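Local coordinates for protein 3',5'-cyclic-nucleotide phosphodiesterase 1 (Saccharomyces cerevisiae, PDB 4OJV) that belongs to the class-II cyclic-nucleotide phosphodiesterases, a metallo-hydrolase-clan family, and carries a pair of zinc ions, at residues F4-N12 and A42-M50. Sequence-based numbering, arbitrary orientation.
Sequences FEITILGAN and AGMYQLREM
Leu-9 splits its isobutyl fork against the first two turns of helix 44-53: CD2 lies 3.7 Å from Met-50 SD and touches Leu-47 CD2, while CD1 drops toward the Ala-42 and Gly-43 carbonyl oxygens. A chi1 of -65° swings CG away from the leucine's own carbonyl carbon and turns both methyls to the helix. Met-50 crosses that leucine at about a right angle, then bends at its last torsion (chi3 65°) to carry its methyl on to Thr-7; Met-50 CE is 3.5 Å from Thr-7 CG2, tighter than usual for two methyls. Leu-90 packs against both Met-50 and Thr-7.

Strand 4-8 runs between 22-27 and 365-368 in a mixed sheet, and the chain turns a corner at Leu-9. Here a classic beta bulge sets Leu-9 and Gly-10 together opposite Cys-22 of the adjoining strand. Ala-42 CB lies over the face of the Leu-9 carbonyl, 3.2 Å from Leu-9 O, while Gln-46 CG stands obliquely ahead of that O at 3.1 Å. The buried oxygen has no hydrogen-bond partner in the model. Next to it, Gly-10 has no side chain to meet the Ala-42 methyl, which lets the backbones close to 5.0 Å between Gly-10 CA and Ala-42 CA. Gly-43 is the helix N-cap residue, and its N, like that of Tyr-45, is hydrogen-bonded by Glu-17 of the second subunit.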
# COMPACT_ATOMS: atom_id res chain seq x y z
N PHE A 4 -12.28 -15.46 20.34
CA PHE A 4 -11.54 -14.95 19.18
C PHE A 4 -10.58 -13.84 19.55
O PHE A 4 -10.91 -12.96 20.36
CB PHE A 4 -12.51 -14.40 18.13
CG PHE A 4 -13.47 -15.42 17.58
CD1 PHE A 4 -13.07 -16.28 16.57
CD2 PHE A 4 -14.77 -15.50 18.06
CE1 PHE A 4 -13.96 -17.21 16.05
CE2 PHE A 4 -15.67 -16.42 17.54
CZ PHE A 4 -15.26 -17.28 16.53
N GLU A 5 -9.40 -13.85 18.93
CA GLU A 5 -8.51 -12.69 18.94
C GLU A 5 -8.45 -12.13 17.52
O GLU A 5 -8.16 -12.86 16.57
CB GLU A 5 -7.10 -13.07 19.41
CG GLU A 5 -7.06 -13.47 20.87
CD GLU A 5 -5.69 -13.95 21.34
OE1 GLU A 5 -5.60 -14.37 22.52
OE2 GLU A 5 -4.72 -13.90 20.55
N ILE A 6 -8.74 -10.83 17.40
CA ILE A 6 -8.76 -10.17 16.10
C ILE A 6 -7.72 -9.06 16.12
O ILE A 6 -7.86 -8.09 16.87
CB ILE A 6 -10.14 -9.56 15.78
CG1 ILE A 6 -11.26 -10.61 15.86
CG2 ILE A 6 -10.10 -8.90 14.40
CD1 ILE A 6 -12.64 -10.05 15.54
N THR A 7 -6.69 -9.19 15.29
CA THR A 7 -5.67 -8.15 15.17
C THR A 7 -6.08 -7.24 14.01
O THR A 7 -6.21 -7.70 12.88
CB THR A 7 -4.28 -8.73 14.89
OG1 THR A 7 -3.99 -9.81 15.79
CG2 THR A 7 -3.22 -7.65 15.06
N ILE A 8 -6.26 -5.96 14.30
CA ILE A 8 -6.62 -4.99 13.27
C ILE A 8 -5.34 -4.49 12.62
O ILE A 8 -4.63 -3.66 13.19
CB ILE A 8 -7.42 -3.81 13.85
CG1 ILE A 8 -8.58 -4.31 14.72
CG2 ILE A 8 -7.89 -2.90 12.72
CD1 ILE A 8 -9.67 -5.04 13.98
N LEU A 9 -5.00 -5.02 11.45
CA LEU A 9 -3.83 -4.52 10.72
C LEU A 9 -4.16 -3.26 9.95
O LEU A 9 -3.33 -2.35 9.87
CB LEU A 9 -3.23 -5.58 9.79
CG LEU A 9 -2.65 -6.81 10.47
CD1 LEU A 9 -1.93 -7.67 9.45
CD2 LEU A 9 -1.71 -6.47 11.62
N GLY A 10 -5.36 -3.21 9.38
CA GLY A 10 -5.77 -2.05 8.62
C GLY A 10 -7.26 -1.89 8.64
O GLY A 10 -8.01 -2.86 8.47
N ALA A 11 -7.71 -0.66 8.88
CA ALA A 11 -9.13 -0.34 8.91
C ALA A 11 -9.43 0.95 8.15
O ALA A 11 -10.50 1.52 8.30
CB ALA A 11 -9.64 -0.26 10.34
N ASN A 12 -8.48 1.38 7.32
CA ASN A 12 -8.59 2.62 6.55
C ASN A 12 -9.38 2.38 5.27
O ASN A 12 -9.07 1.46 4.51
CB ASN A 12 -7.16 3.07 6.25
CG ASN A 12 -7.08 4.27 5.33
OD1 ASN A 12 -8.01 5.04 5.17
ND2 ASN A 12 -5.92 4.42 4.71
N ALA A 42 -3.41 -3.91 4.63
CA ALA A 42 -2.25 -3.90 5.55
C ALA A 42 -1.77 -5.31 5.93
O ALA A 42 -2.58 -6.14 6.30
CB ALA A 42 -2.61 -3.12 6.80
N GLY A 43 -0.45 -5.54 5.88
CA GLY A 43 0.15 -6.88 6.10
C GLY A 43 1.48 -6.85 6.86
O GLY A 43 1.54 -6.38 8.00
N MET A 44 2.56 -7.33 6.23
CA MET A 44 3.89 -7.39 6.88
C MET A 44 4.32 -6.08 7.50
O MET A 44 4.88 -6.07 8.59
CB MET A 44 4.98 -7.79 5.87
CG MET A 44 4.97 -9.23 5.46
SD MET A 44 6.35 -9.56 4.35
CE MET A 44 7.68 -9.92 5.47
N TYR A 45 4.12 -4.98 6.77
CA TYR A 45 4.57 -3.68 7.25
C TYR A 45 3.93 -3.38 8.60
O TYR A 45 4.59 -2.89 9.53
CB TYR A 45 4.25 -2.60 6.22
CG TYR A 45 4.90 -1.27 6.46
CD1 TYR A 45 4.43 -0.41 7.45
CD2 TYR A 45 5.99 -0.85 5.69
CE1 TYR A 45 5.02 0.82 7.68
CE2 TYR A 45 6.58 0.38 5.91
CZ TYR A 45 6.09 1.21 6.91
OH TYR A 45 6.68 2.44 7.13
N GLN A 46 2.64 -3.68 8.71
CA GLN A 46 1.93 -3.37 9.93
C GLN A 46 2.28 -4.33 11.07
O GLN A 46 2.40 -3.90 12.23
CB GLN A 46 0.42 -3.34 9.67
CG GLN A 46 -0.43 -2.82 10.84
CD GLN A 46 0.09 -1.54 11.50
OE1 GLN A 46 0.52 -0.60 10.83
NE2 GLN A 46 0.03 -1.50 12.82
N LEU A 47 2.48 -5.60 10.76
CA LEU A 47 2.98 -6.55 11.75
C LEU A 47 4.30 -6.06 12.33
O LEU A 47 4.50 -6.09 13.55
CB LEU A 47 3.14 -7.94 11.15
CG LEU A 47 1.83 -8.66 10.86
CD1 LEU A 47 2.06 -9.87 9.97
CD2 LEU A 47 1.11 -9.06 12.14
N ARG A 48 5.19 -5.57 11.47
CA ARG A 48 6.47 -5.06 11.93
C ARG A 48 6.30 -3.87 12.89
O ARG A 48 6.98 -3.81 13.92
CB ARG A 48 7.33 -4.65 10.74
CG ARG A 48 8.77 -4.31 11.12
CD ARG A 48 9.60 -4.05 9.88
NE ARG A 48 9.12 -2.86 9.18
CZ ARG A 48 9.56 -2.44 7.99
NH1 ARG A 48 10.51 -3.10 7.34
NH2 ARG A 48 9.04 -1.35 7.46
N GLU A 49 5.41 -2.95 12.55
CA GLU A 49 5.13 -1.79 13.41
C GLU A 49 4.67 -2.23 14.78
O GLU A 49 5.09 -1.67 15.80
CB GLU A 49 4.06 -0.91 12.78
CG GLU A 49 4.54 -0.04 11.63
CD GLU A 49 5.70 0.87 12.01
OE1 GLU A 49 5.60 1.60 13.04
OE2 GLU A 49 6.70 0.87 11.28
N MET A 50 3.81 -3.24 14.81
CA MET A 50 3.23 -3.71 16.06
C MET A 50 4.28 -4.43 16.90
O MET A 50 4.23 -4.36 18.12
CB MET A 50 2.01 -4.59 15.79
CG MET A 50 0.86 -3.84 15.13
SD MET A 50 -0.60 -4.83 14.78
CE MET A 50 -1.09 -5.24 16.44